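Local atomic coordinates of alkaline phosphatase (Thermus thermophilus, PDB entry 7KWD), a protein that probably hydrolyses phosphate monoesters as a homodimeric, zinc- and magnesium-dependent alkaline phosphatase. Residues A55-Y60 / W288-A293; R164-Y169 / K194-A199. All coordinates share one frame; numbering follows the deposited sequence.

Interaction 1 (A55-Y60 / W288-A293)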
ATOM      1  N   ALA A  55      -7.698   3.857   1.918  1.00 20.57           N
ATOM      2  CA  ALA A  55      -7.596   5.190   2.497  1.00 18.25           C
ATOM      3  C   ALA A  55      -8.589   6.154   1.860  1.00 25.70           C
ATOM      4  O   ALA A  55      -9.186   6.986   2.556  1.00 21.78           O
ATOM      5  CB  ALA A  55      -6.171   5.713   2.319  1.00 22.91           C
ATOM      6  N   ILE A  56      -8.758   6.066   0.529  1.00 21.11           N
ATOM      7  CA  ILE A  56      -9.707   6.942  -0.172  1.00 21.36           C
ATOM      8  C   ILE A  56     -11.140   6.669   0.272  1.00 21.86           C
ATOM      9  O   ILE A  56     -11.901   7.598   0.529  1.00 25.50           O
ATOM     10  CB  ILE A  56      -9.563   6.790  -1.703  1.00 20.40           C
ATOM     11  CG1 ILE A  56      -8.257   7.416  -2.191  1.00 24.22           C
ATOM     12  CG2 ILE A  56     -10.727   7.472  -2.419  1.00 24.10           C
ATOM     13  CD1 ILE A  56      -7.810   6.880  -3.583  1.00 24.07           C
ATOM     14  N   ALA A  57     -11.547   5.396   0.314  1.00 26.62           N
ATOM     15  CA  ALA A  57     -12.913   5.089   0.721  1.00 22.22           C
ATOM     16  C   ALA A  57     -13.157   5.427   2.192  1.00 27.40           C
ATOM     17  O   ALA A  57     -14.250   5.877   2.571  1.00 22.26           O
ATOM     18  CB  ALA A  57     -13.207   3.615   0.488  1.00 19.68           C
ATOM     19  N   GLN A  58     -12.179   5.124   3.045  1.00 18.96           N
ATOM     20  CA  GLN A  58     -12.262   5.488   4.459  1.00 26.47           C
ATOM     21  C   GLN A  58     -12.519   6.984   4.626  1.00 21.09           C
ATOM     22  O   GLN A  58     -13.389   7.392   5.392  1.00 20.37           O
ATOM     23  CB  GLN A  58     -10.964   5.096   5.166  1.00 21.16           C
ATOM     24  CG  GLN A  58     -10.926   5.407   6.658  1.00 27.59           C
ATOM     25  CD  GLN A  58      -9.574   5.052   7.275  1.00 24.42           C
ATOM     26  OE1 GLN A  58      -9.491   4.234   8.192  1.00 21.31           O
ATOM     27  NE2 GLN A  58      -8.511   5.669   6.770  1.00 28.37           N
ATOM     28  N   ALA A  59     -11.765   7.805   3.887  1.00 22.73           N
ATOM     29  CA  ALA A  59     -11.911   9.248   3.973  1.00 26.47           C
ATOM     30  C   ALA A  59     -13.227   9.686   3.375  1.00 29.63           C
ATOM     31  O   ALA A  59     -13.924  10.532   3.945  1.00 27.78           O
ATOM     32  CB  ALA A  59     -10.748   9.937   3.257  1.00 23.80           C
ATOM     33  N   TYR A  60     -13.595   9.107   2.232  1.00 25.46           N
ATOM     34  CA  TYR A  60     -14.824   9.529   1.570  1.00 25.81           C
ATOM     35  C   TYR A  60     -16.039   9.272   2.457  1.00 25.81           C
ATOM     36  O   TYR A  60     -16.933  10.114   2.577  1.00 25.60           O
ATOM     37  CB  TYR A  60     -14.964   8.811   0.232  1.00 22.18           C
ATOM     38  CG  TYR A  60     -16.110   9.359  -0.607  1.00 28.00           C
ATOM     39  CD1 TYR A  60     -17.380   8.865  -0.468  1.00 29.63           C
ATOM     40  CD2 TYR A  60     -15.916  10.412  -1.510  1.00 26.63           C
ATOM     41  CE1 TYR A  60     -18.432   9.383  -1.198  1.00 24.49           C
ATOM     42  CE2 TYR A  60     -16.982  10.919  -2.262  1.00 24.43           C
ATOM     43  CZ  TYR A  60     -18.220  10.414  -2.098  1.00 25.73           C
ATOM     44  OH  TYR A  60     -19.291  10.919  -2.815  1.00 34.83           O
ATOM     45  N   TRP A 288     -16.749   3.517  -5.667  1.00 24.27           N
ATOM     46  CA  TRP A 288     -18.121   3.037  -5.555  1.00 25.12           C
ATOM     47  C   TRP A 288     -18.183   1.514  -5.470  1.00 21.03           C
ATOM     48  O   TRP A 288     -19.083   0.985  -4.810  1.00 24.29           O
ATOM     49  CB  TRP A 288     -18.996   3.596  -6.700  1.00 26.08           C
ATOM     50  CG  TRP A 288     -19.438   4.977  -6.323  1.00 27.30           C
ATOM     51  CD1 TRP A 288     -18.957   6.145  -6.807  1.00 25.99           C
ATOM     52  CD2 TRP A 288     -20.408   5.328  -5.327  1.00 27.46           C
ATOM     53  NE1 TRP A 288     -19.568   7.197  -6.194  1.00 30.71           N
ATOM     54  CE2 TRP A 288     -20.469   6.724  -5.280  1.00 30.01           C
ATOM     55  CE3 TRP A 288     -21.237   4.596  -4.489  1.00 26.16           C
ATOM     56  CZ2 TRP A 288     -21.316   7.407  -4.413  1.00 30.85           C
ATOM     57  CZ3 TRP A 288     -22.089   5.277  -3.627  1.00 30.31           C
ATOM     58  CH2 TRP A 288     -22.123   6.667  -3.603  1.00 23.47           C
ATOM     59  N   ASP A 289     -17.242   0.790  -6.084  1.00 21.59           N
ATOM     60  CA  ASP A 289     -17.241  -0.665  -5.894  1.00 22.44           C
ATOM     61  C   ASP A 289     -16.737  -1.029  -4.500  1.00 20.06           C
ATOM     62  O   ASP A 289     -17.149  -2.047  -3.922  1.00 23.15           O
ATOM     63  CB  ASP A 289     -16.410  -1.361  -6.984  1.00 21.02           C
ATOM     64  CG  ASP A 289     -17.254  -1.726  -8.216  1.00 28.94           C
ATOM     65  OD1 ASP A 289     -18.099  -0.893  -8.598  1.00 22.84           O
ATOM     66  OD2 ASP A 289     -17.124  -2.850  -8.775  1.00 26.79           O
ATOM     67  N   VAL A 290     -15.891  -0.188  -3.916  1.00 27.57           N
ATOM     68  CA  VAL A 290     -15.507  -0.413  -2.533  1.00 18.96           C
ATOM     69  C   VAL A 290     -16.672  -0.120  -1.611  1.00 20.60           C
ATOM     70  O   VAL A 290     -16.872  -0.825  -0.618  1.00 23.35           O
ATOM     71  CB  VAL A 290     -14.287   0.441  -2.161  1.00 20.85           C
ATOM     72  CG1 VAL A 290     -14.008   0.323  -0.663  1.00 23.85           C
ATOM     73  CG2 VAL A 290     -13.083  -0.028  -2.941  1.00 23.95           C
ATOM     74  N   LEU A 291     -17.463   0.926  -1.932  1.00 22.68           N
ATOM     75  CA  LEU A 291     -18.633   1.263  -1.125  1.00 22.60           C
ATOM     76  C   LEU A 291     -19.726   0.210  -1.310  1.00 18.75           C
ATOM     77  O   LEU A 291     -20.411  -0.158  -0.356  1.00 20.35           O
ATOM     78  CB  LEU A 291     -19.178   2.656  -1.479  1.00 24.95           C
ATOM     79  CG  LEU A 291     -18.226   3.808  -1.193  1.00 24.89           C
ATOM     80  CD1 LEU A 291     -18.887   5.145  -1.413  1.00 24.29           C
ATOM     81  CD2 LEU A 291     -17.710   3.787   0.252  1.00 22.15           C
ATOM     82  N   ALA A 292     -19.850  -0.338  -2.509  1.00 23.39           N
ATOM     83  CA  ALA A 292     -20.789  -1.442  -2.681  1.00 18.75           C
ATOM     84  C   ALA A 292     -20.372  -2.671  -1.865  1.00 22.97           C
ATOM     85  O   ALA A 292     -21.218  -3.377  -1.305  1.00 23.25           O
ATOM     86  CB  ALA A 292     -20.878  -1.828  -4.159  1.00 22.88           C
ATOM     87  N   ALA A 293     -19.076  -2.979  -1.857  1.00 22.18           N
ATOM     88  CA  ALA A 293     -18.582  -4.055  -1.005  1.00 25.61           C
ATOM     89  C   ALA A 293     -18.889  -3.778   0.466  1.00 26.45           C
ATOM     90  O   ALA A 293     -19.219  -4.701   1.225  1.00 21.54           O
ATOM     91  CB  ALA A 293     -17.075  -4.218  -1.188  1.00 23.25           C
TER
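Ala-57 meets Val-290 where segments 55-60 and 288-293 come nearest: the CB of Ala-57 lies 3.6 Å from CG1 of Val-290, and their CA atoms are 6.9 Å apart. Val-290 holds that methyl anti to its backbone N (chi1 173°) and extends it across the gap to meet the small alanine. On the next residue, Gln-58, the side chain leaves from the far side of the helix, and its NE2 bonds to OD1 of Asn-84 of the second subunit. Helix 51-65 is thus sandwiched between the dimer partner and helix 283-306, in the alkaline phosphatase fold of helices packed about a central beta-sheet. The two segments cross at -71°, with axes 9.9 Å apart. One turn after Ala-57, Tyr-60, with CG anti to the backbone N (chi1 -171°), brings its ring up to Leu-291. The leucine side chain crosses it at about a right angle, its CD1 4.1 Å from CD1 of Tyr-60. That same leucine methyl sits over one face of the Trp-288 indole, 3.8 Å from its plane but nearer the edge of the ring system than its middle. Gln-65 touches both aromatic side chains.

Interaction 2 (R164-Y169 / K194-A199)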
ATOM      1  N   ARG A 164     -16.285 -23.022 -21.807  1.00 27.14           N
ATOM      2  CA  ARG A 164     -16.116 -24.360 -21.251  1.00 25.95           C
ATOM      3  C   ARG A 164     -16.332 -24.367 -19.739  1.00 33.12           C
ATOM      4  O   ARG A 164     -16.959 -25.291 -19.200  1.00 27.18           O
ATOM      5  CB  ARG A 164     -14.710 -24.861 -21.611  1.00 28.13           C
ATOM      6  CG  ARG A 164     -14.257 -26.167 -20.932  1.00 31.80           C
ATOM      7  CD  ARG A 164     -15.221 -27.344 -21.174  1.00 38.18           C
ATOM      8  NE  ARG A 164     -14.803 -28.496 -20.381  1.00 40.41           N
ATOM      9  CZ  ARG A 164     -15.618 -29.362 -19.774  1.00 38.07           C
ATOM     10  NH1 ARG A 164     -16.938 -29.239 -19.870  1.00 37.57           N
ATOM     11  NH2 ARG A 164     -15.089 -30.353 -19.057  1.00 39.94           N
ATOM     12  N   ILE A 165     -15.813 -23.348 -19.039  1.00 27.73           N
ATOM     13  CA  ILE A 165     -15.981 -23.258 -17.589  1.00 29.31           C
ATOM     14  C   ILE A 165     -17.468 -23.272 -17.211  1.00 21.91           C
ATOM     15  O   ILE A 165     -17.867 -23.921 -16.247  1.00 23.40           O
ATOM     16  CB  ILE A 165     -15.252 -21.997 -17.074  1.00 23.41           C
ATOM     17  CG1 ILE A 165     -13.725 -22.176 -17.201  1.00 25.18           C
ATOM     18  CG2 ILE A 165     -15.581 -21.721 -15.600  1.00 28.68           C
ATOM     19  CD1 ILE A 165     -12.945 -20.869 -17.011  1.00 24.72           C
ATOM     20  N   ALA A 166     -18.307 -22.597 -17.990  1.00 23.53           N
ATOM     21  CA  ALA A 166     -19.745 -22.617 -17.730  1.00 27.16           C
ATOM     22  C   ALA A 166     -20.298 -24.032 -17.788  1.00 28.01           C
ATOM     23  O   ALA A 166     -21.188 -24.396 -17.005  1.00 23.33           O
ATOM     24  CB  ALA A 166     -20.472 -21.706 -18.734  1.00 26.67           C
ATOM     25  N   GLU A 167     -19.763 -24.856 -18.694  1.00 24.44           N
ATOM     26  CA  GLU A 167     -20.162 -26.252 -18.725  1.00 28.66           C
ATOM     27  C   GLU A 167     -19.672 -26.963 -17.471  1.00 24.67           C
ATOM     28  O   GLU A 167     -20.384 -27.785 -16.876  1.00 27.29           O
ATOM     29  CB  GLU A 167     -19.594 -26.951 -19.980  1.00 26.50           C
ATOM     30  CG  GLU A 167     -20.035 -26.425 -21.352  1.00 33.26           C
ATOM     31  CD  GLU A 167     -19.148 -26.983 -22.477  1.00 35.93           C
ATOM     32  OE1 GLU A 167     -18.836 -28.175 -22.434  1.00 47.84           O
ATOM     33  OE2 GLU A 167     -18.721 -26.233 -23.370  1.00 43.06           O
ATOM     34  N   GLN A 168     -18.436 -26.677 -17.069  1.00 24.96           N
ATOM     35  CA  GLN A 168     -17.900 -27.275 -15.846  1.00 26.98           C
ATOM     36  C   GLN A 168     -18.730 -26.886 -14.624  1.00 23.07           C
ATOM     37  O   GLN A 168     -18.884 -27.681 -13.695  1.00 24.52           O
ATOM     38  CB  GLN A 168     -16.447 -26.852 -15.684  1.00 25.43           C
ATOM     39  CG  GLN A 168     -15.508 -27.462 -16.729  1.00 29.23           C
ATOM     40  CD  GLN A 168     -14.093 -26.955 -16.558  1.00 28.52           C
ATOM     41  OE1 GLN A 168     -13.728 -25.925 -17.122  1.00 28.23           O
ATOM     42  NE2 GLN A 168     -13.292 -27.674 -15.775  1.00 21.65           N
ATOM     43  N   TYR A 169     -19.264 -25.654 -14.607  1.00 19.24           N
ATOM     44  CA  TYR A 169     -20.131 -25.224 -13.508  1.00 20.83           C
ATOM     45  C   TYR A 169     -21.392 -26.074 -13.425  1.00 21.96           C
ATOM     46  O   TYR A 169     -21.835 -26.461 -12.323  1.00 25.37           O
ATOM     47  CB  TYR A 169     -20.516 -23.758 -13.703  1.00 20.53           C
ATOM     48  CG  TYR A 169     -19.519 -22.749 -13.227  1.00 24.20           C
ATOM     49  CD1 TYR A 169     -18.209 -23.109 -12.889  1.00 25.48           C
ATOM     50  CD2 TYR A 169     -19.899 -21.438 -13.060  1.00 24.59           C
ATOM     51  CE1 TYR A 169     -17.319 -22.153 -12.423  1.00 22.51           C
ATOM     52  CE2 TYR A 169     -19.022 -20.483 -12.603  1.00 21.52           C
ATOM     53  CZ  TYR A 169     -17.730 -20.841 -12.286  1.00 24.98           C
ATOM     54  OH  TYR A 169     -16.873 -19.850 -11.825  1.00 23.09           O
ATOM     55  N   LYS A 194     -24.969 -23.754 -28.018  1.00 25.60           N
ATOM     56  CA  LYS A 194     -25.693 -24.549 -27.024  1.00 26.46           C
ATOM     57  C   LYS A 194     -26.474 -23.666 -26.053  1.00 28.78           C
ATOM     58  O   LYS A 194     -25.969 -22.647 -25.587  1.00 24.17           O
ATOM     59  CB  LYS A 194     -24.672 -25.402 -26.270  1.00 35.20           C
ATOM     60  CG  LYS A 194     -25.210 -26.538 -25.442  1.00 43.19           C
ATOM     61  CD  LYS A 194     -24.073 -27.130 -24.561  1.00 56.97           C
ATOM     62  CE  LYS A 194     -23.117 -28.052 -25.354  1.00 71.53           C
ATOM     63  NZ  LYS A 194     -22.595 -29.185 -24.521  1.00 71.25           N
ATOM     64  N   ASP A 195     -27.711 -24.081 -25.700  1.00 24.71           N
ATOM     65  CA  ASP A 195     -28.516 -23.347 -24.698  1.00 34.73           C
ATOM     66  C   ASP A 195     -28.183 -23.897 -23.305  1.00 27.68           C
ATOM     67  O   ASP A 195     -28.851 -24.793 -22.781  1.00 27.93           O
ATOM     68  CB  ASP A 195     -30.010 -23.452 -25.008  1.00 30.12           C
ATOM     69  CG  ASP A 195     -30.893 -22.621 -24.061  1.00 35.70           C
ATOM     70  OD1 ASP A 195     -30.390 -22.183 -23.006  1.00 31.66           O
ATOM     71  OD2 ASP A 195     -32.101 -22.393 -24.383  1.00 30.55           O
ATOM     72  N   LEU A 196     -27.128 -23.353 -22.684  1.00 28.65           N
ATOM     73  CA  LEU A 196     -26.752 -23.838 -21.359  1.00 33.47           C
ATOM     74  C   LEU A 196     -27.801 -23.491 -20.312  1.00 27.55           C
ATOM     75  O   LEU A 196     -27.947 -24.209 -19.317  1.00 30.59           O
ATOM     76  CB  LEU A 196     -25.419 -23.246 -20.930  1.00 29.32           C
ATOM     77  CG  LEU A 196     -24.200 -24.129 -20.859  1.00 32.36           C
ATOM     78  CD1 LEU A 196     -23.207 -23.375 -19.915  1.00 30.61           C
ATOM     79  CD2 LEU A 196     -24.427 -25.505 -20.386  1.00 34.80           C
ATOM     80  N   TYR A 197     -28.539 -22.397 -20.506  1.00 26.05           N
ATOM     81  CA  TYR A 197     -29.613 -22.089 -19.570  1.00 26.13           C
ATOM     82  C   TYR A 197     -30.577 -23.248 -19.475  1.00 29.63           C
ATOM     83  O   TYR A 197     -30.947 -23.686 -18.376  1.00 29.25           O
ATOM     84  CB  TYR A 197     -30.348 -20.826 -19.998  1.00 26.10           C
ATOM     85  CG  TYR A 197     -29.530 -19.570 -19.731  1.00 28.64           C
ATOM     86  CD1 TYR A 197     -29.185 -19.195 -18.441  1.00 28.67           C
ATOM     87  CD2 TYR A 197     -29.095 -18.787 -20.769  1.00 26.27           C
ATOM     88  CE1 TYR A 197     -28.437 -18.078 -18.206  1.00 24.93           C
ATOM     89  CE2 TYR A 197     -28.370 -17.651 -20.541  1.00 25.13           C
ATOM     90  CZ  TYR A 197     -28.035 -17.307 -19.261  1.00 28.66           C
ATOM     91  OH  TYR A 197     -27.305 -16.170 -19.042  1.00 24.32           O
ATOM     92  N   ALA A 198     -30.980 -23.771 -20.633  1.00 31.78           N
ATOM     93  CA  ALA A 198     -31.897 -24.902 -20.653  1.00 33.85           C
ATOM     94  C   ALA A 198     -31.306 -26.081 -19.905  1.00 27.84           C
ATOM     95  O   ALA A 198     -32.020 -26.786 -19.189  1.00 24.24           O
ATOM     96  CB  ALA A 198     -32.232 -25.298 -22.097  1.00 30.28           C
ATOM     97  N   ALA A 199     -29.993 -26.305 -20.057  1.00 27.13           N
ATOM     98  CA  ALA A 199     -29.368 -27.452 -19.404  1.00 31.03           C
ATOM     99  C   ALA A 199     -29.338 -27.276 -17.887  1.00 30.74           C
ATOM    100  O   ALA A 199     -29.538 -28.237 -17.138  1.00 27.28           O
ATOM    101  CB  ALA A 199     -27.961 -27.659 -19.958  1.00 28.66           C
TER
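Leu-196 reaches from the first turn of helix 196-202 onto helix 162-172, setting its CD1 3.4 Å from CB of Ala-166, tighter than usual for two carbons. The same methyl lies 3.9 Å from the backbone N of Glu-167, so it rests against the helix backbone as well as the alanine. The leucine holds this position with chi1 at -109°, well away from a staggered value. At the open side of the contact, Lys-194 runs out extended at first, then bends at chi3 (-78°), bringing NZ to 4.4 Å from OE1 of Glu-167. The opposite charges probably attract each other, though at this distance they make no salt bridge. The stronger partner of the carboxylate is Arg-190, which forms a salt bridge with OE2 of Glu-167, whereas OE1 makes a salt bridge with NH1 of Arg-164, its hydrogen bond weak at 3.4 Å. The arginine guanidinium lies flat over CG of Gln-168, which packs against its face. Asp-195 is the N-cap of helix 196-202: its OD1 accepts from N of Ala-198 at 2.9 Å, the N-H arriving steeply, 64° out of the plane of the carboxylate. Around the two helices, Leu-196 also touches Leu-170 farther along helix 162-172, Tyr-169 and Ile-165 pack on helix 147-153, and Tyr-197 leans on strand 222-225.

Along the chain, interaction 2 falls between the two halves of interaction 1: helix 51-65 comes first, then helices 162-172 and 196-202, and finally helix 283-306. The centres of the two contacts are 35 Å apart, on opposite sides of the chain's centre, and their nearest atoms about 17 Å apart, so neither touches the other. Interaction 1 ties together helices far apart in sequence and is buried, the side chain of Val-290 lying about 13 Å from a bound zinc ion. Interaction 2 is more local and partly buried; its flanking side chains Tyr-169 and Tyr-197 pack on strands 176-178 and 222-225. Interaction 1 adjoins the dimer partner, whereas no other chain of the assembly touches the segments of interaction 2.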